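Long-range contacts in ATP-dependent helicase FUN30 (Saccharomyces cerevisiae S288c, PDB 5GN1), which remodels nucleosomes with energy from ATP hydrolysis, a DNA helicase required for DNA repair, end resection at double-strand breaks and heterochromatin organization: residues A60-I65 with L112-F117; Q54-N59 with S184-A189. All coordinates share one frame; numbering follows the deposited sequence.

In the fold
From the N terminus, the chain runs along strand 49-56, an outermost strand of the parallel sheet in this C-terminal, RecA-like part of the ATPase, and turns into helix 60-82. Contact 1 closes the first, largely helical loop, bringing the loop after helix 100-110 back onto the first turns of helix 60-82. Contact 2 closes a longer one, setting the start of helix 185-200 against strand 49-56 and its turn, so contact 1 is nested inside it. The two centres are about 11 Å apart and the contacts touch: Gln62 bonds to Gly185 and Leu112 to Ser184, joining helix 60-82 and the loop to the start of helix 185-200.

Contact 1: A60-I65 with L112-F117; sequences AIQKKI and LHPLLF
Ile61, in the first turn of helix 60-82, meets Pro114 with its CG2 branch, which stands anti to the backbone N and reaches the ring carbon CB of Pro114 at 3.9 Å. Next along the helix, Gln62 sets its CG methylene against the CD-CG edge of the same ring, with Gln62 CG 3.5 Å from Pro114 CD. Beyond CG the chain is extended (chi2 172°) and carries the amide past the proline to polar partners: OE1 accepts from Gly185 N, and NE2 donates to Ala110 O. One turn on from Ile61, Ile65 uses two branches. Its CD1 methyl touches Pro114 at CA and CB, the two side chains crossing at about a right angle, while CG2 sits almost exactly over the middle of the Phe117 ring, 3.6 Å from the centroid and 2° off the ring normal, a CH-pi contact. The loop between helices 100-110 and 123-133 presents proline and ring through a short 3-10 turn, in which Phe117 N bonds to Pro114 O at 3.0 Å. An alanine in place of Phe117 would probably leave the Ile65 CG2 methyl without its aromatic face and open a gap beneath it. Between loop and helix the fit is thus plain apolar packing centred on Pro114, whereas Gln62 spends its buried amide on anchoring the helix to Gly185 and Ala110.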
loop_
_atom_site.group_PDB
_atom_site.type_symbol
_atom_site.label_atom_id
_atom_site.label_comp_id
_atom_site.label_asym_id
_atom_site.label_seq_id
_atom_site.Cartn_x
_atom_site.Cartn_y
_atom_site.Cartn_z
ATOM N N ALA A 60 16.457 -5.783 -0.118
ATOM C CA ALA A 60 17.286 -5.650 -1.316
ATOM C C ALA A 60 16.444 -5.319 -2.545
ATOM O O ALA A 60 16.793 -4.423 -3.327
ATOM C CB ALA A 60 18.084 -6.932 -1.546
ATOM N N ILE A 61 15.335 -6.042 -2.735
ATOM C CA ILE A 61 14.456 -5.800 -3.878
ATOM C C ILE A 61 13.910 -4.381 -3.845
ATOM O O ILE A 61 13.852 -3.699 -4.879
ATOM C CB ILE A 61 13.304 -6.822 -3.904
ATOM C CG1 ILE A 61 13.803 -8.244 -3.664
ATOM C CG2 ILE A 61 12.539 -6.705 -5.213
ATOM C CD1 ILE A 61 12.690 -9.188 -3.204
ATOM N N GLN A 62 13.487 -3.913 -2.659
ATOM C CA GLN A 62 12.972 -2.554 -2.528
ATOM C C GLN A 62 14.054 -1.521 -2.803
ATOM O O GLN A 62 13.787 -0.489 -3.427
ATOM C CB GLN A 62 12.404 -2.321 -1.125
ATOM C CG GLN A 62 11.196 -3.165 -0.748
ATOM C CD GLN A 62 10.851 -2.983 0.720
ATOM O OE1 GLN A 62 11.331 -3.732 1.578
ATOM N NE2 GLN A 62 10.076 -1.949 1.022
ATOM N N LYS A 63 15.270 -1.761 -2.306
ATOM C CA LYS A 63 16.357 -0.813 -2.529
ATOM C C LYS A 63 16.598 -0.598 -4.020
ATOM O O LYS A 63 16.790 0.537 -4.465
ATOM C CB LYS A 63 17.629 -1.310 -1.838
ATOM C CG LYS A 63 18.488 -0.211 -1.213
ATOM C CD LYS A 63 19.669 -0.798 -0.424
ATOM C CE LYS A 63 19.227 -1.899 0.569
ATOM N NZ LYS A 63 18.636 -1.388 1.858
ATOM N N LYS A 64 16.588 -1.682 -4.804
ATOM C CA LYS A 64 16.770 -1.568 -6.251
ATOM C C LYS A 64 15.671 -0.722 -6.886
ATOM O O LYS A 64 15.946 0.166 -7.704
ATOM C CB LYS A 64 16.809 -2.960 -6.885
ATOM C CG LYS A 64 18.111 -3.721 -6.622
ATOM C CD LYS A 64 18.315 -4.845 -7.642
ATOM C CE LYS A 64 19.485 -5.750 -7.271
ATOM N NZ LYS A 64 19.661 -6.857 -8.257
ATOM N N ILE A 65 14.411 -0.995 -6.524
ATOM C CA ILE A 65 13.282 -0.241 -7.067
ATOM C C ILE A 65 13.357 1.219 -6.637
ATOM O O ILE A 65 13.168 2.131 -7.449
ATOM C CB ILE A 65 11.951 -0.883 -6.630
ATOM C CG1 ILE A 65 11.789 -2.280 -7.228
ATOM C CG2 ILE A 65 10.777 0.018 -6.990
ATOM C CD1 ILE A 65 10.592 -3.048 -6.685
ATOM N N LEU A 112 6.834 0.606 0.585
ATOM C CA LEU A 112 5.825 -0.316 1.108
ATOM C C LEU A 112 6.039 -1.756 0.668
ATOM O O LEU A 112 6.086 -2.659 1.512
ATOM C CB LEU A 112 4.421 0.141 0.682
ATOM C CG LEU A 112 4.071 1.526 1.192
ATOM C CD1 LEU A 112 2.691 1.996 0.699
ATOM C CD2 LEU A 112 4.175 1.540 2.718
ATOM N N HIS A 113 6.129 -2.002 -0.645
ATOM C CA HIS A 113 6.139 -3.371 -1.138
ATOM C C HIS A 113 6.562 -3.471 -2.601
ATOM O O HIS A 113 6.025 -2.751 -3.456
ATOM C CB HIS A 113 4.752 -4.002 -0.965
ATOM C CG HIS A 113 4.803 -5.482 -0.806
ATOM N ND1 HIS A 113 5.211 -6.319 -1.819
ATOM C CD2 HIS A 113 4.530 -6.275 0.258
ATOM C CE1 HIS A 113 5.187 -7.568 -1.389
ATOM N NE2 HIS A 113 4.786 -7.566 -0.130
ATOM N N PRO A 114 7.524 -4.345 -2.920
ATOM C CA PRO A 114 7.916 -4.545 -4.329
ATOM C C PRO A 114 6.777 -4.931 -5.241
ATOM O O PRO A 114 6.810 -4.591 -6.433
ATOM C CB PRO A 114 8.944 -5.681 -4.248
ATOM C CG PRO A 114 9.554 -5.539 -2.880
ATOM C CD PRO A 114 8.443 -5.014 -1.981
ATOM N N LEU A 115 5.777 -5.659 -4.740
ATOM C CA LEU A 115 4.732 -6.129 -5.643
ATOM C C LEU A 115 3.767 -5.032 -6.045
ATOM O O LEU A 115 2.789 -5.324 -6.728
ATOM C CB LEU A 115 3.950 -7.291 -5.014
ATOM C CG LEU A 115 4.779 -8.548 -4.711
ATOM C CD1 LEU A 115 3.873 -9.685 -4.206
ATOM C CD2 LEU A 115 5.605 -8.979 -5.925
ATOM N N LEU A 116 4.005 -3.795 -5.616
ATOM C CA LEU A 116 3.306 -2.630 -6.134
ATOM C C LEU A 116 3.912 -2.140 -7.442
ATOM O O LEU A 116 3.528 -1.073 -7.931
ATOM C CB LEU A 116 3.328 -1.497 -5.102
ATOM C CG LEU A 116 2.636 -1.782 -3.767
ATOM C CD1 LEU A 116 2.955 -0.665 -2.769
ATOM C CD2 LEU A 116 1.129 -1.971 -3.978
ATOM N N PHE A 117 4.857 -2.900 -7.985
ATOM C CA PHE A 117 5.572 -2.564 -9.210
ATOM C C PHE A 117 5.612 -3.801 -10.089
ATOM O O PHE A 117 5.451 -4.925 -9.616
ATOM C CB PHE A 117 7.015 -2.101 -8.932
ATOM C CG PHE A 117 7.103 -0.835 -8.138
ATOM C CD1 PHE A 117 6.967 -0.860 -6.759
ATOM C CD2 PHE A 117 7.326 0.380 -8.766
ATOM C CE1 PHE A 117 7.034 0.301 -6.018
ATOM C CE2 PHE A 117 7.398 1.551 -8.028
ATOM C CZ PHE A 117 7.257 1.511 -6.655
#

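Contact 2: Q54-N59 with S184-A189; sequences QYCELN and SGKIDA
The chi1 of Cys56, -43°, sets SG anti to the carbonyl carbon, and from there the sulfur reaches Ala189 CB at 3.6 Å and Lys186 CG at 4.0 Å. For Asn59 a chi1 of 76° puts CG between the backbone N and the carbonyl carbon; the amide caps helix 60-82 through OD1, which accepts from Gln62 N, while ND2 packs 3.5 Å from Ser184 N, a contact and not a hydrogen bond. That ND2 also donates to a water 2.7 Å away, which makes only a weak bond to Asp188 OD2. Between these side chains the backbones come close: Gly185 CA approaches Glu57 O at 3.3 Å in a nearly straight CA-H...O contact. A second water donates to Gly185 O at 2.8 Å and bonds weakly to Glu57 N. Ser184 is the N-cap of helix 185-200, its OG accepting from Lys186 N at 3.2 Å and bonding also to Leu112 O. The Lys186 amine forms a salt bridge with Glu316 and also bonds to Phe279 O and Leu309 O. Two helix starts thus meet beside the turn that follows strand 49-56, each capped by the side chain of its N-cap residue, Asn59 or Ser184, and the close approach at Glu57 probably depends on Gly185, since a CB there would fall on Glu57 O.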
loop_
_atom_site.group_PDB
_atom_site.type_symbol
_atom_site.label_atom_id
_atom_site.label_comp_id
_atom_site.label_asym_id
_atom_site.label_seq_id
_atom_site.Cartn_x
_atom_site.Cartn_y
_atom_site.Cartn_z
ATOM N N GLN A 54 7.501 2.429 14.504
ATOM C CA GLN A 54 8.328 1.249 14.305
ATOM C C GLN A 54 9.056 1.404 12.983
ATOM O O GLN A 54 8.416 1.492 11.929
ATOM C CB GLN A 54 7.497 -0.030 14.304
ATOM C CG GLN A 54 8.296 -1.279 13.968
ATOM C CD GLN A 54 9.439 -1.546 14.934
ATOM O OE1 GLN A 54 9.210 -1.870 16.095
ATOM N NE2 GLN A 54 10.680 -1.424 14.449
ATOM N N TYR A 55 10.384 1.451 13.035
ATOM C CA TYR A 55 11.154 1.661 11.820
ATOM C C TYR A 55 11.388 0.347 11.086
ATOM O O TYR A 55 11.536 -0.713 11.698
ATOM C CB TYR A 55 12.479 2.365 12.138
ATOM C CG TYR A 55 12.285 3.849 12.421
ATOM C CD1 TYR A 55 11.935 4.721 11.399
ATOM C CD2 TYR A 55 12.445 4.374 13.706
ATOM C CE1 TYR A 55 11.742 6.068 11.631
ATOM C CE2 TYR A 55 12.261 5.735 13.953
ATOM C CZ TYR A 55 11.915 6.580 12.902
ATOM O OH TYR A 55 11.723 7.936 13.104
ATOM N N CYS A 56 11.378 0.432 9.757
ATOM C CA CYS A 56 11.542 -0.694 8.851
ATOM C C CYS A 56 12.684 -0.357 7.904
ATOM O O CYS A 56 12.990 0.815 7.679
ATOM C CB CYS A 56 10.234 -0.982 8.035
ATOM S SG CYS A 56 8.727 -0.894 9.043
ATOM N N GLU A 57 13.258 -1.347 7.285
ATOM C CA GLU A 57 14.275 -1.076 6.316
ATOM C C GLU A 57 13.796 -1.496 4.945
ATOM O O GLU A 57 12.952 -2.316 4.817
ATOM C CB GLU A 57 15.493 -1.926 6.597
ATOM C CG GLU A 57 16.368 -1.598 7.805
ATOM C CD GLU A 57 17.108 -0.256 7.730
ATOM O OE1 GLU A 57 17.124 0.432 8.719
ATOM O OE2 GLU A 57 17.666 0.110 6.706
ATOM N N LEU A 58 14.376 -0.906 3.935
ATOM C CA LEU A 58 14.207 -1.360 2.563
ATOM C C LEU A 58 14.970 -2.664 2.365
ATOM O O LEU A 58 16.192 -2.700 2.534
ATOM C CB LEU A 58 14.727 -0.298 1.591
ATOM C CG LEU A 58 14.065 1.085 1.525
ATOM C CD1 LEU A 58 14.965 2.096 0.812
ATOM C CD2 LEU A 58 12.723 0.973 0.795
ATOM N N ASN A 59 14.282 -3.738 1.996
ATOM C CA ASN A 59 15.043 -4.935 1.681
ATOM C C ASN A 59 15.758 -4.743 0.334
ATOM O O ASN A 59 15.731 -3.662 -0.272
ATOM C CB ASN A 59 14.148 -6.177 1.761
ATOM C CG ASN A 59 13.189 -6.346 0.565
ATOM O OD1 ASN A 59 13.193 -5.589 -0.407
ATOM N ND2 ASN A 59 12.339 -7.360 0.665
ATOM N N SER A 184 9.110 -7.986 1.935
ATOM C CA SER A 184 9.134 -6.542 2.099
ATOM C C SER A 184 9.584 -6.250 3.519
ATOM O O SER A 184 9.261 -6.999 4.439
ATOM C CB SER A 184 7.758 -5.921 1.841
ATOM O OG SER A 184 7.662 -4.630 2.410
ATOM N N GLY A 185 10.328 -5.151 3.694
ATOM C CA GLY A 185 10.749 -4.767 5.034
ATOM C C GLY A 185 9.586 -4.400 5.939
ATOM O O GLY A 185 9.646 -4.600 7.156
ATOM N N LYS A 186 8.512 -3.856 5.370
ATOM C CA LYS A 186 7.361 -3.568 6.214
ATOM C C LYS A 186 6.631 -4.839 6.621
ATOM O O LYS A 186 6.003 -4.869 7.687
ATOM C CB LYS A 186 6.403 -2.604 5.519
ATOM C CG LYS A 186 6.889 -1.185 5.512
ATOM C CD LYS A 186 5.760 -0.224 5.817
ATOM C CE LYS A 186 6.298 1.177 5.788
ATOM N NZ LYS A 186 5.259 2.231 5.863
ATOM N N ILE A 187 6.692 -5.891 5.802
ATOM C CA ILE A 187 6.053 -7.146 6.197
ATOM C C ILE A 187 6.871 -7.823 7.285
ATOM O O ILE A 187 6.315 -8.371 8.242
ATOM C CB ILE A 187 5.837 -8.066 4.980
ATOM C CG1 ILE A 187 4.974 -7.359 3.925
ATOM C CG2 ILE A 187 5.184 -9.395 5.406
ATOM C CD1 ILE A 187 3.617 -6.849 4.422
ATOM N N ASP A 188 8.204 -7.782 7.165
ATOM C CA ASP A 188 9.070 -8.267 8.239
ATOM C C ASP A 188 8.703 -7.619 9.568
ATOM O O ASP A 188 8.517 -8.305 10.584
ATOM C CB ASP A 188 10.541 -7.992 7.904
ATOM C CG ASP A 188 11.077 -8.905 6.803
ATOM O OD1 ASP A 188 10.549 -10.027 6.634
ATOM O OD2 ASP A 188 12.044 -8.502 6.118
ATOM N N ALA A 189 8.583 -6.291 9.572
ATOM C CA ALA A 189 8.194 -5.591 10.789
ATOM C C ALA A 189 6.787 -5.983 11.233
ATOM O O ALA A 189 6.540 -6.179 12.427
ATOM C CB ALA A 189 8.292 -4.081 10.576
HETATM O O HOH W 1 12.065 -4.233 8.456
HETATM O O HOH W 2 12.522 -9.091 2.712
#